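Uncharacterized ATP-binding protein MJ1010 (Methanocaldococcus jannaschii DSM 2661, PDB 3BJO) is of unknown function but probably binds ATP, and is represented here by its C-terminal domain, which belongs to the helix-turn-helix class. Local coordinates at residues V33-E37 / E38-I42; Y58-E61 / V62-P66; V71-K75 / K76-F80; D6-N9 / I10-D14. All blocks are in the same frame, centred on the assembly; numbering follows the deposited sequence.

Contact 1 of 4, residues V33-E37 / E38-I42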
loop_
_atom_site.group_PDB
_atom_site.type_symbol
_atom_site.label_atom_id
_atom_site.label_comp_id
_atom_site.label_asym_id
_atom_site.label_seq_id
_atom_site.Cartn_x
_atom_site.Cartn_y
_atom_site.Cartn_z
ATOM N N VAL A 33 11.416 10.509 -0.622
ATOM C CA VAL A 33 11.400 9.717 0.614
ATOM C C VAL A 33 12.666 9.965 1.448
ATOM O O VAL A 33 13.790 9.818 0.962
ATOM C CB VAL A 33 11.343 8.183 0.259
ATOM C CG1 VAL A 33 10.980 7.360 1.485
ATOM C CG2 VAL A 33 10.337 7.917 -0.883
ATOM N N ASN A 34 12.464 10.322 2.707
ATOM C CA ASN A 34 13.547 10.555 3.674
ATOM C C ASN A 34 13.887 9.274 4.435
ATOM O O ASN A 34 13.015 8.684 5.084
ATOM C CB ASN A 34 13.121 11.636 4.691
ATOM C CG ASN A 34 13.041 13.035 4.074
ATOM O OD1 ASN A 34 13.326 13.234 2.889
ATOM N ND2 ASN A 34 12.681 14.014 4.888
ATOM N N ILE A 35 15.132 8.825 4.323
ATOM C CA ILE A 35 15.606 7.680 5.102
ATOM C C ILE A 35 16.916 8.111 5.760
ATOM O O ILE A 35 18.007 8.054 5.143
ATOM C CB ILE A 35 15.775 6.384 4.237
ATOM C CG1 ILE A 35 14.436 5.975 3.611
ATOM C CG2 ILE A 35 16.348 5.237 5.099
ATOM C CD1 ILE A 35 14.582 5.021 2.489
ATOM N N GLU A 36 16.785 8.575 7.012
ATOM C CA GLU A 36 17.872 9.217 7.720
ATOM C C GLU A 36 18.396 10.332 6.836
ATOM O O GLU A 36 17.682 11.257 6.490
ATOM C CB GLU A 36 19.007 8.230 8.044
ATOM C CG GLU A 36 18.818 7.391 9.308
ATOM C CD GLU A 36 17.843 6.234 9.093
ATOM O OE1 GLU A 36 18.180 5.308 8.289
ATOM O OE2 GLU A 36 16.758 6.260 9.750
ATOM N N GLU A 37 19.637 10.194 6.413
ATOM C CA GLU A 37 20.287 11.246 5.692
ATOM C C GLU A 37 19.958 11.207 4.199
ATOM O O GLU A 37 20.181 12.197 3.501
ATOM C CB GLU A 37 21.782 11.200 6.002
ATOM C CG GLU A 37 22.048 11.697 7.458
ATOM C CD GLU A 37 23.218 10.997 8.190
ATOM O OE1 GLU A 37 24.303 10.742 7.567
ATOM O OE2 GLU A 37 23.039 10.727 9.413
ATOM N N GLU A 38 19.386 10.085 3.737
ATOM C CA GLU A 38 19.048 9.864 2.325
ATOM C C GLU A 38 17.764 10.552 1.943
ATOM O O GLU A 38 16.780 10.516 2.677
ATOM C CB GLU A 38 18.854 8.390 2.018
ATOM C CG GLU A 38 20.096 7.519 2.123
ATOM C CD GLU A 38 19.775 6.045 1.899
ATOM O OE1 GLU A 38 18.614 5.624 2.122
ATOM O OE2 GLU A 38 20.694 5.287 1.553
ATOM N N ILE A 39 17.775 11.138 0.757
ATOM C CA ILE A 39 16.559 11.618 0.125
ATOM C C ILE A 39 16.412 10.949 -1.242
ATOM O O ILE A 39 17.233 11.154 -2.123
ATOM C CB ILE A 39 16.574 13.132 -0.017
ATOM C CG1 ILE A 39 16.632 13.781 1.380
ATOM C CG2 ILE A 39 15.351 13.577 -0.792
ATOM C CD1 ILE A 39 17.176 15.212 1.394
ATOM N N ILE A 40 15.371 10.151 -1.403
ATOM C CA ILE A 40 15.256 9.290 -2.579
ATOM C C ILE A 40 13.924 9.493 -3.297
ATOM O O ILE A 40 12.823 9.402 -2.703
ATOM C CB ILE A 40 15.460 7.784 -2.225
ATOM C CG1 ILE A 40 16.898 7.523 -1.729
ATOM C CG2 ILE A 40 15.161 6.915 -3.470
ATOM C CD1 ILE A 40 17.075 6.200 -0.954
ATOM N N GLU A 41 14.040 9.764 -4.588
ATOM C CA GLU A 41 12.880 9.988 -5.411
ATOM C C GLU A 41 12.416 8.663 -5.948
ATOM O O GLU A 41 13.230 7.855 -6.440
ATOM C CB GLU A 41 13.256 10.902 -6.580
ATOM C CG GLU A 41 12.088 11.385 -7.408
ATOM C CD GLU A 41 12.548 12.335 -8.491
ATOM O OE1 GLU A 41 12.352 13.564 -8.327
ATOM O OE2 GLU A 41 13.142 11.840 -9.476
ATOM N N ILE A 42 11.110 8.437 -5.846
ATOM C CA ILE A 42 10.487 7.265 -6.440
ATOM C C ILE A 42 9.335 7.707 -7.321
ATOM O O ILE A 42 8.912 8.862 -7.256
ATOM C CB ILE A 42 9.941 6.253 -5.346
ATOM C CG1 ILE A 42 8.908 6.923 -4.436
ATOM C CG2 ILE A 42 11.108 5.669 -4.512
ATOM C CD1 ILE A 42 8.351 6.027 -3.382
HETATM O O HOH W 1 16.488 12.551 4.528
#
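Val33 and Ile40 face each other as a hydrogen-bonded antiparallel pair, Val33 N giving to Ile40 O at 2.7 Å in a nearly straight bond and Ile40 N answering to Val33 O. Ile35 and Glu38 repeat the pattern at the far end, and the two bonds between them close a two-residue beta hairpin over a type II' turn. Its first corner is Glu36, whose positive phi combined with a strongly negative psi (53° and -116°) is a backbone shape glycine takes most easily, so a glutamate there is unusual. A water spans the turn, donating to Glu36 O at 2.6 Å and to Glu38 O at 2.8 Å.

Beside Ile35 the extended chain of Glu38 brings its carboxylate over hydrocarbon, OE1 lying 3.6 Å from Ile35 CB. Long and flexible, glutamate can cover an isoleucine in this way while still reaching solvent. On the other face Asn34 and Ile39 run alongside each other, with Asn34 OD1 3.7 Å from Ile39 CG1; an amide suits this exposed side. Where the second strand ends, Ile42 leans back to Val33: its CG1 is tucked over the backbone, flanked by N and C (chi1 59°), which carries CD1 to within 3.7 Å of Val33 CG2.

Further out, Glu41 OE1 forms a salt bridge with Lys32, and Ile42 shares backbone hydrogen bonding with Pro31. The branched apolar residues on the Val33 face, with Ile42 beyond the strand, lie against helix 67-75, Val33 on Val71, Ile40 on Ala68, and Ile42 on Ala68 and Tyr72.

Contact 2 of 4, residues Y58-E61 / V62-P66. With FMT (formic acid), chain B.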
loop_
_atom_site.group_PDB
_atom_site.type_symbol
_atom_site.label_atom_id
_atom_site.label_comp_id
_atom_site.label_asym_id
_atom_site.label_seq_id
_atom_site.Cartn_x
_atom_site.Cartn_y
_atom_site.Cartn_z
ATOM N N TYR A 58 -0.838 -12.232 0.907
ATOM C CA TYR A 58 -1.078 -11.208 1.923
ATOM C C TYR A 58 0.233 -10.665 2.455
ATOM O O TYR A 58 0.339 -9.490 2.748
ATOM C CB TYR A 58 -1.949 -11.748 3.080
ATOM C CG TYR A 58 -2.416 -10.717 4.094
ATOM C CD1 TYR A 58 -3.371 -9.784 3.765
ATOM C CD2 TYR A 58 -1.946 -10.737 5.409
ATOM C CE1 TYR A 58 -3.847 -8.827 4.716
ATOM C CE2 TYR A 58 -2.410 -9.800 6.380
ATOM C CZ TYR A 58 -3.356 -8.843 6.010
ATOM O OH TYR A 58 -3.818 -7.904 6.935
ATOM N N GLU A 59 1.243 -11.519 2.524
ATOM C CA GLU A 59 2.494 -11.175 3.178
ATOM C C GLU A 59 3.655 -11.246 2.201
ATOM O O GLU A 59 3.918 -12.301 1.615
ATOM C CB GLU A 59 2.747 -12.111 4.370
ATOM C CG GLU A 59 3.988 -11.743 5.186
ATOM C CD GLU A 59 4.216 -12.664 6.406
ATOM O OE1 GLU A 59 3.712 -13.823 6.420
ATOM O OE2 GLU A 59 4.933 -12.227 7.344
ATOM N N ILE A 60 4.351 -10.122 2.044
ATOM C CA ILE A 60 5.399 -9.988 1.008
ATOM C C ILE A 60 6.806 -9.715 1.564
ATOM O O ILE A 60 6.989 -8.867 2.417
ATOM C CB ILE A 60 5.024 -8.915 -0.041
ATOM C CG1 ILE A 60 3.761 -9.335 -0.842
ATOM C CG2 ILE A 60 6.217 -8.616 -1.046
ATOM C CD1 ILE A 60 3.909 -10.650 -1.674
ATOM N N GLU A 61 7.793 -10.422 1.047
ATOM C CA GLU A 61 9.201 -10.199 1.452
ATOM C C GLU A 61 9.753 -8.826 1.073
ATOM O O GLU A 61 9.629 -8.395 -0.095
ATOM C CB GLU A 61 10.062 -11.291 0.860
ATOM C CG GLU A 61 9.844 -12.648 1.572
ATOM C CD GLU A 61 10.390 -13.803 0.798
ATOM O OE1 GLU A 61 10.913 -13.595 -0.301
ATOM O OE2 GLU A 61 10.299 -14.939 1.284
ATOM N N VAL A 62 10.369 -8.135 2.042
ATOM C CA VAL A 62 10.891 -6.793 1.764
ATOM C C VAL A 62 11.967 -6.814 0.654
ATOM O O VAL A 62 12.206 -5.806 0.005
ATOM C CB VAL A 62 11.483 -6.100 3.001
ATOM C CG1 VAL A 62 10.435 -5.879 4.050
ATOM C CG2 VAL A 62 12.687 -6.875 3.589
ATOM N N ASP A 63 12.597 -7.971 0.470
ATOM C CA ASP A 63 13.679 -8.115 -0.469
ATOM C C ASP A 63 13.177 -8.030 -1.918
ATOM O O ASP A 63 13.985 -7.922 -2.852
ATOM C CB ASP A 63 14.392 -9.455 -0.220
ATOM C CG ASP A 63 15.305 -9.426 1.002
ATOM O OD1 ASP A 63 15.581 -8.347 1.551
ATOM O OD2 ASP A 63 15.773 -10.491 1.403
ATOM N N LYS A 64 11.843 -8.063 -2.098
ATOM C CA LYS A 64 11.239 -7.890 -3.433
ATOM C C LYS A 64 11.000 -6.427 -3.869
ATOM O O LYS A 64 10.670 -6.168 -5.010
ATOM C CB LYS A 64 9.910 -8.673 -3.511
ATOM C CG LYS A 64 10.137 -10.182 -3.410
ATOM C CD LYS A 64 8.822 -10.896 -3.496
ATOM C CE LYS A 64 9.030 -12.377 -3.678
ATOM N NZ LYS A 64 7.828 -13.131 -3.196
ATOM N N ILE A 65 11.184 -5.493 -2.958
ATOM C CA ILE A 65 10.756 -4.092 -3.100
ATOM C C ILE A 65 11.852 -3.141 -2.586
ATOM O O ILE A 65 12.431 -3.409 -1.530
ATOM C CB ILE A 65 9.460 -3.825 -2.249
ATOM C CG1 ILE A 65 8.300 -4.681 -2.770
ATOM C CG2 ILE A 65 9.044 -2.314 -2.351
ATOM C CD1 ILE A 65 7.121 -4.816 -1.730
ATOM N N PRO A 66 12.173 -2.072 -3.347
ATOM C CA PRO A 66 13.175 -1.160 -2.847
ATOM C C PRO A 66 12.707 -0.531 -1.545
ATOM O O PRO A 66 11.537 -0.120 -1.425
ATOM C CB PRO A 66 13.231 -0.056 -3.904
ATOM C CG PRO A 66 12.681 -0.715 -5.170
ATOM C CD PRO A 66 11.636 -1.653 -4.656
HETATM C C FMT B . 6.851 -13.648 -0.400
HETATM O O1 FMT B . 7.152 -12.522 -0.802
HETATM O O2 FMT B . 6.490 -13.895 0.743
#
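Glu61 O accepts a hydrogen bond from Lys64 N at 3.0 Å, fairly straight at the hydrogen (164°). With Ile65 N bonded to Val62 O one residue later, the backbone makes a short 3-10 turn that leads from strand 60-61 to Pro66, the N-cap of helix 67-75. The order of strands and helices around it is consistent with a winged-helix form of the helix-turn-helix fold. At the N-cap the missing amide hydrogen of proline costs the helix no i to i+4 bond.

The turn sorts the side chains by polarity. Ile60 and Ile65 meet inside at about a right angle, Ile60 CG2 lying 4.0 Å from Ile65 CD1, and both touch Leu53. Glu61 and Lys64 lie outside, where their extended chains converge without forming a salt bridge: Glu61 OE1 stays 4.3 Å from Lys64 NZ. The lysine instead serves a formic acid molecule, probably present as formate and taken from the crystallisation liquor, and its positive charge would partly balance Glu61 and the formate, if the latter is ionised. One oxygen of this molecule, O1, receives both gripping bonds, from Glu61 N at 2.9 Å and from Lys64 NZ at 2.6 Å.

Contact 3 of 4, residues V71-K75 / K76-F80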
loop_
_atom_site.group_PDB
_atom_site.type_symbol
_atom_site.label_atom_id
_atom_site.label_comp_id
_atom_site.label_asym_id
_atom_site.label_seq_id
_atom_site.Cartn_x
_atom_site.Cartn_y
_atom_site.Cartn_z
ATOM N N VAL A 71 9.277 1.976 2.446
ATOM C CA VAL A 71 9.254 3.023 3.501
ATOM C C VAL A 71 8.150 4.070 3.218
ATOM O O VAL A 71 7.418 4.475 4.127
ATOM C CB VAL A 71 10.601 3.706 3.667
ATOM C CG1 VAL A 71 10.463 5.068 4.424
ATOM C CG2 VAL A 71 11.555 2.778 4.431
ATOM N N TYR A 72 8.035 4.493 1.956
ATOM C CA TYR A 72 6.968 5.426 1.577
ATOM C C TYR A 72 5.608 4.797 1.877
ATOM O O TYR A 72 4.743 5.445 2.452
ATOM C CB TYR A 72 7.116 5.822 0.083
ATOM C CG TYR A 72 6.033 6.756 -0.453
ATOM C CD1 TYR A 72 6.030 8.111 -0.143
ATOM C CD2 TYR A 72 5.003 6.268 -1.250
ATOM C CE1 TYR A 72 5.003 8.973 -0.638
ATOM C CE2 TYR A 72 3.988 7.110 -1.734
ATOM C CZ TYR A 72 4.011 8.449 -1.419
ATOM O OH TYR A 72 2.998 9.240 -1.883
ATOM N N LEU A 73 5.432 3.520 1.513
ATOM C CA LEU A 73 4.121 2.856 1.624
ATOM C C LEU A 73 3.745 2.590 3.098
ATOM O O LEU A 73 2.577 2.543 3.452
ATOM C CB LEU A 73 4.138 1.533 0.849
ATOM C CG LEU A 73 4.185 1.625 -0.696
ATOM C CD1 LEU A 73 4.455 0.244 -1.319
ATOM C CD2 LEU A 73 2.857 2.131 -1.191
ATOM N N VAL A 74 4.759 2.429 3.953
ATOM C CA VAL A 74 4.539 2.352 5.390
ATOM C C VAL A 74 4.211 3.744 5.930
ATOM O O VAL A 74 3.250 3.905 6.650
ATOM C CB VAL A 74 5.757 1.697 6.132
ATOM C CG1 VAL A 74 5.542 1.728 7.691
ATOM C CG2 VAL A 74 5.935 0.261 5.637
ATOM N N LYS A 75 5.004 4.749 5.562
ATOM C CA LYS A 75 4.781 6.119 6.033
ATOM C C LYS A 75 3.343 6.516 5.739
ATOM O O LYS A 75 2.671 7.156 6.560
ATOM C CB LYS A 75 5.722 7.081 5.318
ATOM C CG LYS A 75 5.675 8.530 5.814
ATOM C CD LYS A 75 6.030 9.522 4.673
ATOM C CE LYS A 75 5.691 11.002 5.060
ATOM N NZ LYS A 75 4.212 11.221 5.277
ATOM N N LYS A 76 2.884 6.109 4.555
ATOM C CA LYS A 76 1.558 6.458 4.058
ATOM C C LYS A 76 0.428 5.548 4.514
ATOM O O LYS A 76 -0.674 5.627 3.965
ATOM C CB LYS A 76 1.590 6.546 2.519
ATOM C CG LYS A 76 2.466 7.684 2.005
ATOM C CD LYS A 76 1.850 9.077 2.236
ATOM C CE LYS A 76 2.897 10.189 2.131
ATOM N NZ LYS A 76 2.338 11.623 2.366
ATOM N N ASN A 77 0.709 4.693 5.501
ATOM C CA ASN A 77 -0.250 3.777 6.106
ATOM C C ASN A 77 -0.918 2.811 5.171
ATOM O O ASN A 77 -2.074 2.447 5.381
ATOM C CB ASN A 77 -1.321 4.548 6.887
ATOM C CG ASN A 77 -0.713 5.492 7.863
ATOM O OD1 ASN A 77 0.019 5.079 8.766
ATOM N ND2 ASN A 77 -0.979 6.778 7.676
ATOM N N ILE A 78 -0.192 2.397 4.138
ATOM C CA ILE A 78 -0.692 1.380 3.222
ATOM C C ILE A 78 -0.254 0.005 3.712
ATOM O O ILE A 78 -1.011 -0.958 3.617
ATOM C CB ILE A 78 -0.188 1.604 1.740
ATOM C CG1 ILE A 78 -0.439 3.058 1.259
ATOM C CG2 ILE A 78 -0.834 0.592 0.786
ATOM C CD1 ILE A 78 -1.888 3.513 1.253
ATOM N N LEU A 79 0.984 -0.081 4.204
ATOM C CA LEU A 79 1.617 -1.352 4.562
ATOM C C LEU A 79 2.146 -1.273 5.989
ATOM O O LEU A 79 2.409 -0.187 6.472
ATOM C CB LEU A 79 2.790 -1.587 3.606
ATOM C CG LEU A 79 2.612 -2.420 2.313
ATOM C CD1 LEU A 79 1.251 -2.525 1.720
ATOM C CD2 LEU A 79 3.622 -2.060 1.275
ATOM N N PHE A 80 2.286 -2.429 6.654
ATOM C CA PHE A 80 3.063 -2.592 7.873
ATOM C C PHE A 80 4.324 -3.352 7.575
ATOM O O PHE A 80 4.292 -4.266 6.765
ATOM C CB PHE A 80 2.313 -3.448 8.915
ATOM C CG PHE A 80 1.306 -2.702 9.719
ATOM C CD1 PHE A 80 1.637 -1.501 10.334
ATOM C CD2 PHE A 80 0.007 -3.223 9.880
ATOM C CE1 PHE A 80 0.666 -0.799 11.090
ATOM C CE2 PHE A 80 -0.973 -2.553 10.647
ATOM C CZ PHE A 80 -0.652 -1.334 11.246
#
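A Schellman motif ends helix 67-75, with Ile78 N bonded back to Leu73 O and Asn77 N to Val74 O, and turns the chain into strand 79-82. Asn77 takes the positive-phi position (58°), which asparagine tolerates better than most residues other than glycine. Leu73 O is gripped twice: Ile78 N lies 2.9 Å away, almost along the C=O axis, while Leu79 N approaches from above the carbonyl plane at 3.2 Å.

The apolar contact usual in this motif also forms, Leu73 CD2 standing 4.2 Å from Ile78 CG1. Leu79 extends beside Leu73, its CD2 only 3.6 Å from Leu73 CD1, and leucines suit this inner side because Ile47 and Leu51 of helix 44-52 cover it.

Exposed Lys76 lays its CG and CE over one face of the buried Tyr72 ring. Lys76 CG sits 3.9 Å from the ring centroid in a CH-pi contact, and a bend at chi2 (-72°) returns CE to 3.7 Å from Tyr72 CE1. Putting an alanine in place of Tyr72 would probably deprive this lysine of its platform and open a gap beside Leu26, Pro31 and Ile47.

Lys75 NZ and Lys76 NZ come within 3.5 Å. Two like charges so close should repel, though the carbonyl-rich helix end may ease the cost, and one amine could be somewhat less readily protonated.

Contact 4 of 4, residues D6-N9 / I10-D14; sequences DVLN and ILLMD
Leu8 and Leu12, one helical turn apart on helix 3-24, meet at a slant, Leu12 CD1 resting 3.8 Å from Leu8 CG. The CG of Leu8 stands opposite its own backbone N (chi1 177°), which swings the branch forward, toward the following turn. Leu12 CG in turn lies over the backbone, 3.3 Å from Leu8 O, the carbonyl that also accepts Leu12 N. An alanine substituted for Leu12 would probably leave the Leu8 branch without its neighbour and strip away the contacts with Leu94 and Asn97 of helix 93-102.

Asn9 and Met13, the latter present as selenomethionine, reach out next to each other. Asn9 OD1 comes 4.1 Å from Met13 CG, a loose contact of amide with methylene that suits a solvent-facing strip. The side chains of Val7 and Leu11 barely meet, Val7 CG1 being 4.5 Å from Leu11 CD1, while Leu11 CG lies 3.5 Å from Val7 O; Leu11 too reaches Leu94. Ile10 leans on the main chain instead, with CB 3.2 Å from Val7 O and CG1 3.4 Å from Asp6 O.

Beneath these chains runs the regular i to i+4 bonding of an alpha helix, straightest where Met13 N meets Asn9 O (174°). Without a salt bridge or ring stack between the two turns, the helical backbone bonds carry the contact, and Leu11 and Leu12 add a modest apolar grip where they meet helix 93-102.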
loop_
_atom_site.group_PDB
_atom_site.type_symbol
_atom_site.label_atom_id
_atom_site.label_comp_id
_atom_site.label_asym_id
_atom_site.label_seq_id
_atom_site.Cartn_x
_atom_site.Cartn_y
_atom_site.Cartn_z
ATOM N N ASP A 6 -23.567 -4.835 5.442
ATOM C CA ASP A 6 -23.571 -3.515 4.786
ATOM C C ASP A 6 -22.544 -2.577 5.411
ATOM O O ASP A 6 -21.983 -1.777 4.730
ATOM C CB ASP A 6 -24.976 -2.888 4.913
ATOM C CG ASP A 6 -25.978 -3.546 3.968
ATOM O OD1 ASP A 6 -25.558 -4.212 2.994
ATOM O OD2 ASP A 6 -27.168 -3.433 4.191
ATOM N N VAL A 7 -22.329 -2.671 6.717
ATOM C CA VAL A 7 -21.372 -1.785 7.397
ATOM C C VAL A 7 -19.982 -2.129 6.862
ATOM O O VAL A 7 -19.255 -1.252 6.451
ATOM C CB VAL A 7 -21.426 -1.999 8.916
ATOM C CG1 VAL A 7 -20.134 -1.574 9.620
ATOM C CG2 VAL A 7 -22.657 -1.299 9.554
ATOM N N LEU A 8 -19.617 -3.400 6.860
ATOM C CA LEU A 8 -18.325 -3.827 6.259
ATOM C C LEU A 8 -18.158 -3.360 4.799
ATOM O O LEU A 8 -17.066 -3.008 4.333
ATOM C CB LEU A 8 -18.222 -5.378 6.342
ATOM C CG LEU A 8 -16.940 -5.973 5.684
ATOM C CD1 LEU A 8 -15.679 -5.396 6.328
ATOM C CD2 LEU A 8 -16.995 -7.506 5.838
ATOM N N ASN A 9 -19.243 -3.433 4.028
ATOM C CA ASN A 9 -19.231 -2.998 2.627
ATOM C C ASN A 9 -18.903 -1.481 2.535
ATOM O O ASN A 9 -18.097 -1.048 1.699
ATOM C CB ASN A 9 -20.613 -3.237 2.060
ATOM C CG ASN A 9 -20.569 -3.872 0.740
ATOM O OD1 ASN A 9 -20.015 -3.299 -0.228
ATOM N ND2 ASN A 9 -21.119 -5.108 0.660
ATOM N N ILE A 10 -19.497 -0.691 3.430
ATOM C CA ILE A 10 -19.093 0.711 3.582
ATOM C C ILE A 10 -17.587 0.850 3.745
ATOM O O ILE A 10 -16.940 1.633 3.049
ATOM C CB ILE A 10 -19.788 1.391 4.770
ATOM C CG1 ILE A 10 -21.303 1.533 4.523
ATOM C CG2 ILE A 10 -19.214 2.822 5.029
ATOM C CD1 ILE A 10 -21.632 2.017 3.126
ATOM N N LEU A 11 -17.027 0.067 4.662
ATOM C CA LEU A 11 -15.628 0.202 5.042
ATOM C C LEU A 11 -14.759 -0.184 3.843
ATOM O O LEU A 11 -13.739 0.444 3.581
ATOM C CB LEU A 11 -15.322 -0.651 6.282
ATOM C CG LEU A 11 -16.053 -0.242 7.595
ATOM C CD1 LEU A 11 -15.768 -1.188 8.775
ATOM C CD2 LEU A 11 -15.789 1.240 7.942
ATOM N N LEU A 12 -15.171 -1.229 3.139
ATOM C CA LEU A 12 -14.459 -1.761 1.976
ATOM C C LEU A 12 -14.389 -0.758 0.817
ATOM O O LEU A 12 -13.293 -0.520 0.257
ATOM C CB LEU A 12 -15.096 -3.102 1.530
ATOM C CG LEU A 12 -14.832 -4.375 2.399
ATOM C CD1 LEU A 12 -15.789 -5.463 2.083
ATOM C CD2 LEU A 12 -13.400 -4.872 2.206
HETATM N N MSE A 13 -15.540 -0.198 0.458
HETATM C CA MSE A 13 -15.677 0.825 -0.590
HETATM C C MSE A 13 -14.923 2.103 -0.250
HETATM O O MSE A 13 -14.239 2.686 -1.102
HETATM C CB MSE A 13 -17.155 1.166 -0.848
HETATM C CG MSE A 13 -18.010 0.050 -1.442
HETATM SE SE MSE A 13 -17.165 -0.965 -2.969
HETATM C CE MSE A 13 -16.902 0.508 -4.250
ATOM N N ASP A 14 -15.065 2.568 0.982
ATOM C CA ASP A 14 -14.312 3.716 1.444
ATOM C C ASP A 14 -12.811 3.537 1.217
ATOM O O ASP A 14 -12.150 4.479 0.823
ATOM C CB ASP A 14 -14.580 3.937 2.945
ATOM C CG ASP A 14 -13.832 5.129 3.517
ATOM O OD1 ASP A 14 -14.161 6.285 3.119
ATOM O OD2 ASP A 14 -12.955 4.898 4.412
#

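Overall arrangement
Contacts 1, 2 and 3 are partly buried, contact 3 lying nearest the centre of the domain, whereas contact 4 is on the surface. Contact 1 rests on the helix that contact 3 ends, so the two touch. Contacts 2 and 3 belong to opposite ends of helix 67-75, the first leading into it and the second out, and both reach the three-stranded sheet. The centre of contact 4 is about 35 Å from that of contact 1, on the other side of the chain's centre. Chemistry follows place: paired strand bonds in contact 1, a short turn and a bound formic acid in contact 2, helix-ending bonds with leucine packing in contact 3, plain helical repetition in contact 4.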